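Local coordinates for protein SusD homolog (Bacteroides thetaiotaomicron, PDB 3EHM) that probably binds mucin O-glycans as a SusD-like outer-membrane lipoprotein and so takes part in their use by this gut bacterium, at residues P22-V36 / E118-A132. Residues are numbered along the deposited sequence; the frame is centred on the assembly and turned at random.
Sequences PLKYGARFMNMQQRV and EQAILEIANIVRNIA
Glu-118 OE2 is met by two groups of helix 23-36: Lys-24 NZ, in a salt bridge of 2.9 Å, and the hydroxyl of Tyr-25. Both hydrogen bonds to OE2 are weak. The other oxygen, OE1, is hydrogen-bonded to Ser-113 OG. These residues close one end of a near-parallel helix pair, crossing at 24°, in the helical SusD fold, whose family belongs to the TPR clan. The carboxylate meets the Tyr-25 ring at its edge, with the two planes 68° apart. Ile-121 lies over one face of that ring, its CG2 4.0 Å from the centroid in a CH-pi contact. Lys-24 CG lies over the opposite face, toward the rim, and Ile-109 and Ala-110 of helix 85-110 also touch Tyr-25. With an alanine at Tyr-25, Ile-121 is likely to lose its aromatic partner, and Glu-118 would probably be held across the pair by Lys-24 alone.

Further along, Val-128 is a knob in a hole formed by Phe-29, Met-32, Gln-33 and Val-36. The chi1 of Phe-29 (-177°) turns CG away from the backbone N and carries the ring across to Ile-124 and Val-128. Its CZ lies 3.6 Å from Ile-124 CG2, while Val-128 CG2 comes to the ring edge. Met-32, a selenomethionine, bends at its end and sets CE 3.8 Å from Arg-129 CB. Val-36 forks at the far end: CG1 touches Ile-131 CG2, and CG2 lies 3.5 Å from Val-128 CG1.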
# COMPACT_ATOMS: atom_id res chain seq x y z
N PRO A 22 -20.83 20.53 -13.65
CA PRO A 22 -19.40 20.70 -13.29
C PRO A 22 -18.47 20.29 -14.42
O PRO A 22 -17.51 19.54 -14.21
CB PRO A 22 -19.17 19.84 -12.06
CG PRO A 22 -20.21 18.76 -12.25
CD PRO A 22 -21.44 19.50 -12.80
N LEU A 23 -18.75 20.77 -15.63
CA LEU A 23 -17.93 20.45 -16.79
C LEU A 23 -16.48 20.88 -16.62
O LEU A 23 -15.57 20.19 -17.08
CB LEU A 23 -18.51 21.10 -18.04
CG LEU A 23 -19.65 20.36 -18.74
CD1 LEU A 23 -20.32 21.28 -19.76
CD2 LEU A 23 -19.11 19.11 -19.42
N LYS A 24 -16.26 22.02 -15.97
CA LYS A 24 -14.90 22.52 -15.79
C LYS A 24 -14.03 21.69 -14.85
O LYS A 24 -12.80 21.82 -14.87
CB LYS A 24 -14.93 23.97 -15.30
CG LYS A 24 -15.61 24.18 -13.97
CD LYS A 24 -15.72 25.67 -13.66
CE LYS A 24 -16.51 25.92 -12.39
NZ LYS A 24 -16.67 27.38 -12.13
N TYR A 25 -14.65 20.85 -14.03
CA TYR A 25 -13.91 20.02 -13.08
C TYR A 25 -13.74 18.56 -13.51
O TYR A 25 -12.81 17.88 -13.09
CB TYR A 25 -14.62 20.02 -11.72
CG TYR A 25 -14.73 21.38 -11.07
CD1 TYR A 25 -15.97 22.00 -10.90
CD2 TYR A 25 -13.59 22.04 -10.61
CE1 TYR A 25 -16.07 23.25 -10.29
CE2 TYR A 25 -13.68 23.29 -10.00
CZ TYR A 25 -14.92 23.88 -9.84
OH TYR A 25 -15.00 25.12 -9.23
N GLY A 26 -14.66 18.09 -14.35
CA GLY A 26 -14.66 16.71 -14.81
C GLY A 26 -13.37 16.02 -15.24
O GLY A 26 -12.95 15.04 -14.62
N ALA A 27 -12.77 16.50 -16.33
CA ALA A 27 -11.54 15.90 -16.84
C ALA A 27 -10.43 15.90 -15.80
O ALA A 27 -9.72 14.92 -15.64
CB ALA A 27 -11.09 16.65 -18.09
N ARG A 28 -10.29 17.02 -15.10
CA ARG A 28 -9.27 17.15 -14.06
C ARG A 28 -9.48 16.15 -12.93
O ARG A 28 -8.53 15.52 -12.47
CB ARG A 28 -9.29 18.57 -13.51
CG ARG A 28 -8.73 19.60 -14.47
CD ARG A 28 -9.23 20.99 -14.14
NE ARG A 28 -8.52 22.01 -14.90
CZ ARG A 28 -9.11 22.97 -15.60
NH1 ARG A 28 -10.43 23.03 -15.64
NH2 ARG A 28 -8.38 23.86 -16.25
N PHE A 29 -10.73 16.00 -12.50
CA PHE A 29 -11.05 15.08 -11.42
C PHE A 29 -10.81 13.62 -11.82
O PHE A 29 -10.34 12.82 -11.01
CB PHE A 29 -12.50 15.27 -10.97
CG PHE A 29 -12.90 14.42 -9.80
CD1 PHE A 29 -12.10 14.35 -8.67
CD2 PHE A 29 -14.08 13.68 -9.83
CE1 PHE A 29 -12.46 13.56 -7.58
CE2 PHE A 29 -14.46 12.89 -8.75
CZ PHE A 29 -13.65 12.83 -7.62
N MSE A 30 -11.13 13.27 -13.06
CA MSE A 30 -10.92 11.90 -13.50
C MSE A 30 -9.43 11.60 -13.63
O MSE A 30 -8.99 10.48 -13.37
CB MSE A 30 -11.65 11.62 -14.81
CG MSE A 30 -13.16 11.60 -14.65
SE MSE A 30 -14.08 10.69 -16.09
CE MSE A 30 -13.72 11.98 -17.49
N ASN A 31 -8.65 12.62 -14.00
CA ASN A 31 -7.20 12.46 -14.12
C ASN A 31 -6.67 12.16 -12.72
O ASN A 31 -5.85 11.26 -12.54
CB ASN A 31 -6.56 13.74 -14.67
CG ASN A 31 -5.05 13.63 -14.82
OD1 ASN A 31 -4.38 14.61 -15.16
ND2 ASN A 31 -4.51 12.45 -14.57
N MSE A 32 -7.15 12.92 -11.74
CA MSE A 32 -6.73 12.74 -10.36
C MSE A 32 -6.97 11.31 -9.87
O MSE A 32 -6.08 10.69 -9.29
CB MSE A 32 -7.48 13.69 -9.42
CG MSE A 32 -7.00 15.14 -9.45
SE MSE A 32 -7.84 16.15 -8.01
CE MSE A 32 -6.92 15.34 -6.51
N GLN A 33 -8.18 10.81 -10.11
CA GLN A 33 -8.54 9.47 -9.68
C GLN A 33 -7.65 8.38 -10.27
O GLN A 33 -7.32 7.40 -9.60
CB GLN A 33 -10.00 9.19 -10.02
CG GLN A 33 -10.95 10.14 -9.32
CD GLN A 33 -12.38 9.99 -9.80
OE1 GLN A 33 -13.09 9.07 -9.40
NE2 GLN A 33 -12.80 10.89 -10.68
N GLN A 34 -7.26 8.55 -11.53
CA GLN A 34 -6.41 7.57 -12.18
C GLN A 34 -4.96 7.67 -11.71
O GLN A 34 -4.16 6.79 -12.00
CB GLN A 34 -6.46 7.76 -13.69
CG GLN A 34 -7.84 7.61 -14.28
CD GLN A 34 -7.88 8.01 -15.74
OE1 GLN A 34 -7.32 7.33 -16.59
NE2 GLN A 34 -8.52 9.13 -16.02
N ARG A 35 -4.64 8.74 -10.99
CA ARG A 35 -3.28 8.96 -10.50
C ARG A 35 -2.98 8.46 -9.08
O ARG A 35 -1.83 8.20 -8.75
CB ARG A 35 -2.94 10.45 -10.56
CG ARG A 35 -2.90 11.03 -11.96
CD ARG A 35 -1.78 10.44 -12.78
NE ARG A 35 -1.71 11.06 -14.09
CZ ARG A 35 -0.72 10.87 -14.96
NH1 ARG A 35 0.28 10.06 -14.65
NH2 ARG A 35 -0.74 11.49 -16.13
N VAL A 36 -4.01 8.36 -8.25
CA VAL A 36 -3.81 7.90 -6.87
C VAL A 36 -2.93 6.65 -6.88
O VAL A 36 -1.92 6.58 -6.18
CB VAL A 36 -5.16 7.60 -6.20
CG1 VAL A 36 -4.94 7.07 -4.78
CG2 VAL A 36 -6.01 8.87 -6.17
N GLU A 118 -19.76 23.63 -5.32
CA GLU A 118 -18.38 23.77 -5.75
C GLU A 118 -17.44 23.51 -4.58
O GLU A 118 -16.35 22.95 -4.75
CB GLU A 118 -18.11 25.16 -6.32
CG GLU A 118 -18.73 25.41 -7.68
CD GLU A 118 -17.91 26.38 -8.51
OE1 GLU A 118 -17.53 27.44 -7.98
OE2 GLU A 118 -17.66 26.08 -9.69
N GLN A 119 -17.86 23.91 -3.38
CA GLN A 119 -17.06 23.68 -2.18
C GLN A 119 -16.94 22.18 -1.97
O GLN A 119 -15.89 21.68 -1.58
CB GLN A 119 -17.74 24.29 -0.96
CG GLN A 119 -17.78 25.80 -0.93
CD GLN A 119 -18.57 26.33 0.25
OE1 GLN A 119 -18.91 25.58 1.18
NE2 GLN A 119 -18.87 27.63 0.24
N ALA A 120 -18.04 21.47 -2.24
CA ALA A 120 -18.09 20.02 -2.09
C ALA A 120 -17.15 19.35 -3.08
O ALA A 120 -16.47 18.37 -2.75
CB ALA A 120 -19.52 19.53 -2.31
N ILE A 121 -17.12 19.87 -4.30
CA ILE A 121 -16.24 19.33 -5.33
C ILE A 121 -14.80 19.44 -4.87
O ILE A 121 -14.03 18.49 -4.97
CB ILE A 121 -16.41 20.09 -6.66
CG1 ILE A 121 -17.72 19.66 -7.33
CG2 ILE A 121 -15.22 19.83 -7.58
CD1 ILE A 121 -18.00 20.35 -8.65
N LEU A 122 -14.43 20.62 -4.37
CA LEU A 122 -13.07 20.84 -3.89
C LEU A 122 -12.71 19.90 -2.75
O LEU A 122 -11.62 19.34 -2.72
CB LEU A 122 -12.89 22.30 -3.44
CG LEU A 122 -11.54 22.65 -2.78
CD1 LEU A 122 -10.40 22.31 -3.72
CD2 LEU A 122 -11.51 24.12 -2.43
N GLU A 123 -13.63 19.71 -1.80
CA GLU A 123 -13.35 18.82 -0.68
C GLU A 123 -13.22 17.37 -1.12
O GLU A 123 -12.43 16.62 -0.56
CB GLU A 123 -14.43 18.95 0.41
CG GLU A 123 -14.43 20.30 1.14
CD GLU A 123 -13.04 20.76 1.55
OE1 GLU A 123 -12.22 19.93 2.01
OE2 GLU A 123 -12.75 21.97 1.42
N ILE A 124 -13.98 16.97 -2.13
CA ILE A 124 -13.88 15.60 -2.64
C ILE A 124 -12.51 15.49 -3.31
O ILE A 124 -11.81 14.48 -3.16
CB ILE A 124 -15.01 15.29 -3.66
CG1 ILE A 124 -16.34 15.18 -2.91
CG2 ILE A 124 -14.71 14.00 -4.42
CD1 ILE A 124 -17.55 15.04 -3.80
N ALA A 125 -12.12 16.53 -4.03
CA ALA A 125 -10.82 16.55 -4.69
C ALA A 125 -9.72 16.51 -3.63
O ALA A 125 -8.68 15.88 -3.83
CB ALA A 125 -10.69 17.81 -5.54
N ASN A 126 -9.96 17.16 -2.50
CA ASN A 126 -8.99 17.17 -1.41
C ASN A 126 -8.80 15.77 -0.82
O ASN A 126 -7.69 15.38 -0.46
CB ASN A 126 -9.42 18.15 -0.31
CG ASN A 126 -9.17 19.61 -0.69
OD1 ASN A 126 -8.36 19.91 -1.56
ND2 ASN A 126 -9.86 20.53 -0.00
N ILE A 127 -9.88 15.00 -0.73
CA ILE A 127 -9.79 13.65 -0.19
C ILE A 127 -8.95 12.79 -1.14
O ILE A 127 -8.04 12.07 -0.71
CB ILE A 127 -11.19 13.00 -0.04
CG1 ILE A 127 -11.99 13.77 1.03
CG2 ILE A 127 -11.04 11.52 0.34
CD1 ILE A 127 -13.44 13.32 1.14
N VAL A 128 -9.25 12.86 -2.43
CA VAL A 128 -8.50 12.09 -3.42
C VAL A 128 -7.02 12.50 -3.38
O VAL A 128 -6.14 11.65 -3.45
CB VAL A 128 -9.05 12.31 -4.85
CG1 VAL A 128 -8.17 11.61 -5.87
CG2 VAL A 128 -10.47 11.78 -4.93
N ARG A 129 -6.76 13.80 -3.26
CA ARG A 129 -5.39 14.28 -3.20
C ARG A 129 -4.67 13.71 -1.98
O ARG A 129 -3.53 13.26 -2.06
CB ARG A 129 -5.36 15.81 -3.12
CG ARG A 129 -3.95 16.39 -3.19
CD ARG A 129 -3.89 17.81 -2.66
NE ARG A 129 -4.03 17.84 -1.20
CZ ARG A 129 -3.84 18.93 -0.46
NH1 ARG A 129 -3.50 20.07 -1.04
NH2 ARG A 129 -3.97 18.87 0.85
N ASN A 130 -5.36 13.74 -0.84
CA ASN A 130 -4.78 13.25 0.40
C ASN A 130 -4.53 11.75 0.43
O ASN A 130 -3.58 11.29 1.07
CB ASN A 130 -5.63 13.69 1.59
CG ASN A 130 -5.64 15.20 1.76
OD1 ASN A 130 -4.67 15.88 1.42
ND2 ASN A 130 -6.74 15.74 2.29
N ILE A 131 -5.36 10.96 -0.25
CA ILE A 131 -5.14 9.52 -0.28
C ILE A 131 -3.84 9.29 -1.05
O ILE A 131 -3.03 8.44 -0.69
CB ILE A 131 -6.26 8.77 -1.00
CG1 ILE A 131 -7.57 8.91 -0.23
CG2 ILE A 131 -5.89 7.29 -1.14
CD1 ILE A 131 -8.76 8.32 -0.96
N ALA A 132 -3.65 10.06 -2.11
CA ALA A 132 -2.45 9.94 -2.92
C ALA A 132 -1.21 10.44 -2.18
O ALA A 132 -0.17 9.77 -2.18
CB ALA A 132 -2.62 10.71 -4.23